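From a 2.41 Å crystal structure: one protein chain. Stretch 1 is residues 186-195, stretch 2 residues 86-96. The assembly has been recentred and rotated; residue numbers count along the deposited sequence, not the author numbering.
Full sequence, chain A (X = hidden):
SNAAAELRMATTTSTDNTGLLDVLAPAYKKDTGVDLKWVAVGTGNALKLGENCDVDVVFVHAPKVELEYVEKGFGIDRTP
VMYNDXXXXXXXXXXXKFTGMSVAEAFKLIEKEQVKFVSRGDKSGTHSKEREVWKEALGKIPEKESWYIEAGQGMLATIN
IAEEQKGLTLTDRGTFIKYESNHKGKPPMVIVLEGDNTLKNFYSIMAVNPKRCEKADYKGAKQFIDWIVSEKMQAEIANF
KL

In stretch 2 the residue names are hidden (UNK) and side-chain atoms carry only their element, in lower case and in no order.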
ATOM      1  N   LYS A 186      -4.150 -13.189 -24.308  1.00 98.29           N
ATOM      2  CA  LYS A 186      -2.697 -13.309 -24.336  1.00 98.22           C
ATOM      3  C   LYS A 186      -2.046 -12.005 -23.874  1.00 91.26           C
ATOM      4  O   LYS A 186      -2.234 -10.957 -24.497  1.00 90.24           O
ATOM      5  CB  LYS A 186      -2.235 -13.720 -25.734  1.00104.34           C
ATOM      6  CG  LYS A 186      -3.028 -14.908 -26.289  1.00108.79           C
ATOM      7  CD  LYS A 186      -2.390 -15.502 -27.538  1.00110.53           C
ATOM      8  CE  LYS A 186      -3.040 -16.828 -27.910  1.00109.78           C
ATOM      9  NZ  LYS A 186      -2.295 -17.527 -28.992  1.00107.76           N
ATOM     10  N   PRO A 187      -1.264 -12.078 -22.780  1.00 84.06           N
ATOM     11  CA  PRO A 187      -0.921 -10.926 -21.936  1.00 74.29           C
ATOM     12  C   PRO A 187       0.093  -9.967 -22.549  1.00 60.83           C
ATOM     13  O   PRO A 187       1.176 -10.386 -22.958  1.00 56.43           O
ATOM     14  CB  PRO A 187      -0.314 -11.577 -20.679  1.00 75.45           C
ATOM     15  CG  PRO A 187      -0.455 -13.066 -20.865  1.00 77.78           C
ATOM     16  CD  PRO A 187      -0.557 -13.287 -22.335  1.00 81.47           C
ATOM     17  N   PRO A 188      -0.253  -8.677 -22.602  1.00 55.83           N
ATOM     18  CA  PRO A 188       0.777  -7.703 -22.958  1.00 52.55           C
ATOM     19  C   PRO A 188       1.792  -7.656 -21.814  1.00 51.02           C
ATOM     20  O   PRO A 188       3.000  -7.608 -22.041  1.00 49.35           O
ATOM     21  CB  PRO A 188       0.005  -6.376 -23.026  1.00 47.62           C
ATOM     22  CG  PRO A 188      -1.443  -6.733 -22.945  1.00 50.77           C
ATOM     23  CD  PRO A 188      -1.528  -8.038 -22.242  1.00 52.19           C
HETATM   24  N   MSE A 189       1.282  -7.699 -20.587  1.00 45.41           N
HETATM   25  CA  MSE A 189       2.085  -7.460 -19.395  1.00 47.18           C
HETATM   26  C   MSE A 189       1.976  -8.595 -18.378  1.00 47.88           C
HETATM   27  O   MSE A 189       0.912  -9.184 -18.187  1.00 45.53           O
HETATM   28  CB  MSE A 189       1.659  -6.150 -18.746  1.00 50.51           C
HETATM   29  CG  MSE A 189       2.795  -5.199 -18.473  1.00 56.99           C
HETATM   30 SE   MSE A 189       3.844  -4.673 -20.051  1.00 62.31          SE
HETATM   31  CE  MSE A 189       4.617  -3.069 -19.258  1.00 50.07           C
ATOM     32  N   VAL A 190       3.085  -8.883 -17.709  1.00 45.53           N
ATOM     33  CA  VAL A 190       3.145 -10.030 -16.828  1.00 43.00           C
ATOM     34  C   VAL A 190       4.023  -9.756 -15.599  1.00 42.04           C
ATOM     35  O   VAL A 190       4.993  -8.996 -15.680  1.00 40.22           O
ATOM     36  CB  VAL A 190       3.662 -11.239 -17.617  1.00 44.14           C
ATOM     37  CG1 VAL A 190       5.103 -11.549 -17.261  1.00 33.71           C
ATOM     38  CG2 VAL A 190       2.774 -12.418 -17.385  1.00 52.58           C
ATOM     39  N   ILE A 191       3.672 -10.346 -14.453  1.00 40.64           N
ATOM     40  CA  ILE A 191       4.515 -10.204 -13.263  1.00 34.81           C
ATOM     41  C   ILE A 191       5.872 -10.809 -13.519  1.00 34.94           C
ATOM     42  O   ILE A 191       5.994 -11.965 -13.939  1.00 37.89           O
ATOM     43  CB  ILE A 191       3.947 -10.859 -12.004  1.00 36.38           C
ATOM     44  CG1 ILE A 191       2.684 -10.135 -11.549  1.00 40.62           C
ATOM     45  CG2 ILE A 191       4.998 -10.825 -10.880  1.00 24.80           C
ATOM     46  CD1 ILE A 191       2.119 -10.692 -10.278  1.00 36.77           C
ATOM     47  N   VAL A 192       6.889 -10.018 -13.227  1.00 30.30           N
ATOM     48  CA  VAL A 192       8.242 -10.287 -13.669  1.00 29.77           C
ATOM     49  C   VAL A 192       9.126 -10.346 -12.429  1.00 36.49           C
ATOM     50  O   VAL A 192      10.252 -10.822 -12.474  1.00 38.93           O
ATOM     51  CB  VAL A 192       8.678  -9.171 -14.668  1.00 27.56           C
ATOM     52  CG1 VAL A 192       9.994  -8.541 -14.285  1.00 30.00           C
ATOM     53  CG2 VAL A 192       8.681  -9.698 -16.103  1.00 29.68           C
ATOM     54  N   LEU A 193       8.581  -9.892 -11.302  1.00 37.80           N
ATOM     55  CA  LEU A 193       9.304  -9.947 -10.044  1.00 37.83           C
ATOM     56  C   LEU A 193       8.385  -9.654  -8.852  1.00 32.81           C
ATOM     57  O   LEU A 193       7.656  -8.671  -8.860  1.00 29.55           O
ATOM     58  CB  LEU A 193      10.472  -8.965 -10.092  1.00 44.68           C
ATOM     59  CG  LEU A 193      11.594  -9.151  -9.077  1.00 45.40           C
ATOM     60  CD1 LEU A 193      12.855  -8.489  -9.573  1.00 46.00           C
ATOM     61  CD2 LEU A 193      11.164  -8.565  -7.757  1.00 47.03           C
ATOM     62  N   GLU A 194       8.425 -10.510  -7.829  1.00 34.12           N
ATOM     63  CA  GLU A 194       7.536 -10.381  -6.675  1.00 35.50           C
ATOM     64  C   GLU A 194       8.095 -11.099  -5.442  1.00 38.60           C
ATOM     65  O   GLU A 194       8.993 -11.915  -5.552  1.00 39.65           O
ATOM     66  CB  GLU A 194       6.149 -10.939  -7.023  1.00 38.63           C
ATOM     67  CG  GLU A 194       6.159 -12.418  -7.429  1.00 43.12           C
ATOM     68  CD  GLU A 194       4.766 -12.987  -7.748  1.00 49.39           C
ATOM     69  OE1 GLU A 194       4.667 -13.844  -8.652  1.00 57.07           O
ATOM     70  OE2 GLU A 194       3.773 -12.592  -7.103  1.00 46.60           O
ATOM     71  N   GLY A 195       7.566 -10.779  -4.265  1.00 43.84           N
ATOM     72  CA  GLY A 195       7.891 -11.514  -3.050  1.00 41.10           C
ATOM     73  C   GLY A 195       8.947 -10.900  -2.154  1.00 39.56           C
ATOM     74  O   GLY A 195       8.905 -11.045  -0.940  1.00 43.41           O
ATOM     75  N   UNK A  86       3.350  -4.817  -3.755  1.00 33.74           N
ATOM     76  CA  UNK A  86       3.796  -4.301  -5.045  1.00 31.26           C
ATOM     77  C   UNK A  86       4.567  -5.345  -5.869  1.00 35.37           C
ATOM     78  O   UNK A  86       5.325  -6.159  -5.331  1.00 35.31           O
ATOM     79  c   UNK A  86       4.667  -3.059  -4.856  1.00 28.85           C
ATOM     80  c   UNK A  86       3.518  -0.702  -2.103  1.00 34.53           C
ATOM     81  c   UNK A  86       4.140  -1.755  -2.768  1.00 31.05           C
ATOM     82  c   UNK A  86       2.714   0.180  -2.807  1.00 31.72           C
ATOM     83  c   UNK A  86       3.175  -1.032  -4.837  1.00 35.14           C
ATOM     84  c   UNK A  86       2.542   0.014  -4.179  1.00 31.57           C
ATOM     85  c   UNK A  86       3.978  -1.929  -4.139  1.00 33.43           C
ATOM     86  N   UNK A  87       4.387  -5.297  -7.184  1.00 28.11           N
ATOM     87  CA  UNK A  87       5.098  -6.188  -8.082  1.00 28.82           C
ATOM     88  C   UNK A  87       5.733  -5.428  -9.246  1.00 31.23           C
ATOM     89  O   UNK A  87       5.338  -4.313  -9.566  1.00 34.71           O
ATOM     90  c   UNK A  87       3.711  -8.182  -7.440  1.00 28.77           C
ATOM     91  c   UNK A  87       4.178  -7.300  -8.605  1.00 30.27           C
ATOM     92  c   UNK A  87       2.980  -6.709  -9.354  1.00 27.58           C
ATOM     93  N   UNK A  88       6.741  -6.032  -9.860  1.00 29.09           N
ATOM     94  CA  UNK A  88       7.386  -5.441 -11.017  1.00 30.05           C
ATOM     95  C   UNK A  88       6.838  -6.166 -12.241  1.00 34.07           C
ATOM     96  O   UNK A  88       6.794  -7.393 -12.267  1.00 33.45           O
ATOM     97  c   UNK A  88       9.536  -5.378 -12.324  1.00 26.69           C
ATOM     98  c   UNK A  88       9.237  -4.608  -8.642  1.00 40.25           C
ATOM     99  c   UNK A  88       9.545  -4.478 -10.065  1.00 36.17           C
ATOM    100  c   UNK A  88       8.937  -5.563 -10.953  1.00 28.20           C
ATOM    101  N   UNK A  89       6.390  -5.411 -13.238  1.00 33.43           N
ATOM    102  CA  UNK A  89       5.786  -6.004 -14.429  1.00 32.21           C
ATOM    103  C   UNK A  89       6.456  -5.518 -15.710  1.00 30.15           C
ATOM    104  O   UNK A  89       7.125  -4.485 -15.724  1.00 31.40           O
ATOM    105  c   UNK A  89       4.274  -5.724 -14.510  1.00 31.87           C
ATOM    106  c   UNK A  89       3.584  -6.166 -13.226  1.00 33.27           C
ATOM    107  c   UNK A  89       4.006  -4.247 -14.786  1.00 34.16           C
ATOM    108  c   UNK A  89       2.527  -3.920 -14.977  1.00 30.64           C
ATOM    109  N   UNK A  90       6.280  -6.297 -16.771  1.00 24.65           N
ATOM    110  CA  UNK A  90       6.876  -6.041 -18.062  1.00 27.26           C
ATOM    111  C   UNK A  90       6.443  -7.156 -18.995  1.00 33.78           C
ATOM    112  O   UNK A  90       5.764  -8.085 -18.566  1.00 37.78           O
ATOM    113  N   UNK A  91       6.819  -7.091 -20.265  1.00 33.13           N
ATOM    114  CA  UNK A  91       6.308  -8.096 -21.181  1.00 43.70           C
ATOM    115  C   UNK A  91       6.973  -9.438 -20.896  1.00 49.10           C
ATOM    116  O   UNK A  91       7.947  -9.493 -20.147  1.00 48.96           O
ATOM    117  n   UNK A  91       8.196  -6.487 -23.732  1.00 55.87           N
ATOM    118  o   UNK A  91       8.450  -8.658 -23.193  1.00 54.23           O
ATOM    119  c   UNK A  91       7.766  -7.640 -23.210  1.00 54.36           C
ATOM    120  c   UNK A  91       6.371  -7.648 -22.656  1.00 48.18           C
ATOM    121  N   UNK A  92       6.417 -10.529 -21.443  1.00 53.31           N
ATOM    122  CA  UNK A  92       6.894 -11.871 -21.080  1.00 51.79           C
ATOM    123  C   UNK A  92       8.399 -12.073 -21.273  1.00 51.14           C
ATOM    124  O   UNK A  92       9.005 -12.817 -20.495  1.00 50.66           O
ATOM    125  c   UNK A  92       5.245 -10.577 -22.337  1.00 53.44           C
ATOM    126  c   UNK A  92       4.817 -12.019 -22.259  1.00 57.31           C
ATOM    127  c   UNK A  92       6.091 -12.783 -22.004  1.00 55.76           C
ATOM    128  N   UNK A  93       8.994 -11.418 -22.269  1.00 49.57           N
ATOM    129  CA  UNK A  93      10.452 -11.441 -22.431  1.00 51.87           C
ATOM    130  C   UNK A  93      11.171 -11.426 -21.092  1.00 54.79           C
ATOM    131  O   UNK A  93      12.060 -12.236 -20.837  1.00 62.05           O
ATOM    132  c   UNK A  93      10.932 -10.226 -23.222  1.00 56.12           C
ATOM    133  o   UNK A  93      10.198 -10.043 -24.414  1.00 57.02           O
ATOM    134  N   UNK A  94      10.764 -10.506 -20.229  1.00 46.39           N
ATOM    135  CA  UNK A  94      11.526 -10.191 -19.028  1.00 41.54           C
ATOM    136  C   UNK A  94      11.532 -11.219 -17.891  1.00 40.87           C
ATOM    137  O   UNK A  94      12.427 -11.179 -17.043  1.00 34.34           O
ATOM    138  c   UNK A  94      11.002  -5.967 -20.930  1.00 34.76           C
ATOM    139  c   UNK A  94      11.085  -8.837 -18.467  1.00 41.64           C
ATOM    140  c   UNK A  94      10.612  -7.052 -20.156  1.00 35.89           C
ATOM    141  c   UNK A  94      11.510  -7.673 -19.299  1.00 36.21           C
ATOM    142  c   UNK A  94      13.211  -6.124 -19.989  1.00 30.39           C
ATOM    143  c   UNK A  94      12.807  -7.200 -19.227  1.00 32.05           C
ATOM    144  c   UNK A  94      12.303  -5.501 -20.850  1.00 32.70           C
ATOM    145  N   UNK A  95      10.553 -12.119 -17.844  1.00 46.78           N
ATOM    146  CA  UNK A  95      10.437 -12.981 -16.662  1.00 55.72           C
ATOM    147  C   UNK A  95      11.672 -13.846 -16.428  1.00 54.08           C
ATOM    148  O   UNK A  95      12.244 -13.826 -15.332  1.00 60.11           O
ATOM    149  c   UNK A  95       9.156 -13.817 -16.660  1.00 63.40           C
ATOM    150  c   UNK A  95       7.646 -15.439 -17.759  1.00 83.42           C
ATOM    151  c   UNK A  95       8.880 -14.561 -17.935  1.00 73.26           C
ATOM    152  n   UNK A  95       5.153 -15.522 -17.681  1.00 90.89           N
ATOM    153  c   UNK A  95       6.349 -14.672 -17.976  1.00 89.87           C
ATOM    154  N   UNK A  96      12.088 -14.583 -17.455  1.00 43.12           N
ATOM    155  CA  UNK A  96      13.337 -15.341 -17.398  1.00 42.21           C
ATOM    156  C   UNK A  96      14.511 -14.496 -16.925  1.00 39.10           C
ATOM    157  O   UNK A  96      15.331 -14.948 -16.134  1.00 47.91           O
ATOM    158  o   UNK A  96      11.616 -18.243 -17.312  1.00 60.61           O
ATOM    159  c   UNK A  96      12.705 -18.072 -17.857  1.00 57.97           C
ATOM    160  n   UNK A  96      13.828 -18.630 -17.411  1.00 60.38           N
ATOM    161  c   UNK A  96      12.831 -17.171 -19.065  1.00 49.15           C
ATOM    162  c   UNK A  96      13.661 -15.960 -18.759  1.00 44.75           C
TER
HETATM  163  O   HOH W   1       5.703  -8.564  -4.088  1.00 30.04           O
HETATM  164  O   HOH W   2      11.261 -13.522 -12.223  1.00 64.48           O

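Position 86 carries one carbon followed by a closed ring of six carbons with no heteroatom, the signature of phenylalanine. The CA-to-CB bond of F86 points away from stretch 1; F86 CB, the nearest side-chain atom, is 7.5 Å from L193 O, and the ring lies farther away. The link is instead a water, which donates to F86 O (2.7 Å from the water O) and accepts from G195 N (2.9 Å from the same O).

Position 87 has three carbons, one bearing the other two, so the fork lies at CB and the residue is valine. V87 points toward stretch 1, with CG2 4.1 Å from I191 CG1 and CG1 3.7 Å from E194 CB.

At position 88 four carbons fork at the first, one arm being two carbons long: isoleucine. I88 CB lies 3.8 Å from L193 CB and I88 CG2 3.7 Å from V192 CG1. Its backbone is equally engaged: I88 N donates to L193 O at 3.0 Å and a nearly straight 178°.

Position 89 repeats the four-carbon fork with one longer arm, again isoleucine, but with chi1 near +69° rather than -81°. I89 CD1 reaches M189 CG at 3.7 Å, and I89 CG2 lies 4.4 Å from I191 CG1, on the face opposite I88.

Position 90 has no side-chain atoms and is glycine. An ideal CB on G90 would be 4.2 Å from V192 CG2 and would be crowded by a ring carbon of position 94.

Position 91 shows two carbons, the second bearing one oxygen and one nitrogen: asparagine. N91 CB is 3.4 Å from P188 O although the CA-to-CB bond of N91 points away from stretch 1. N91 OD1 accepts a weak bond from the backbone N of position 93 at 3.0 Å, capping the turn into the helix.

At position 92 three carbons close a ring onto the backbone N, which identifies proline; P92 CD lies 3.7 Å from P188 O. Position 93, with one carbon and one oxygen, is serine. S93 OG donates to N91 OD1 at 2.5 Å, and its side chain does not touch stretch 1.

Position 94 has one carbon and a six-carbon ring, hence phenylalanine. F94 CB packs 3.5 Å from V192 CG2, but the ring leads away; F94 CD1 is the atom that would lie 3.3 Å from an ideal CB on G90. Position 95, four carbons in a row ending in nitrogen, is lysine; K95 CE lies 3.4 Å from V190 CG1. Position 96 ends a three-carbon chain in oxygen and nitrogen: glutamine, with Q96 out of reach.

The contact works as an antiparallel pairing interrupted by a bulge. G90 and V190 exchange bonds, G90 N to V190 O at 3.2 Å and V190 N to G90 O at 2.9 Å. The register then shifts by one: I88 O accepts from V192 N at 2.8 Å and, weakly, from L193 N at 3.2 Å. At this bulge V192 turns toward stretch 2, bringing its methyls against I88 and F94 and joining the strand pairing to the start of the helix.

Stretch 2, residues 86-96: FVIIGNPSFKQ
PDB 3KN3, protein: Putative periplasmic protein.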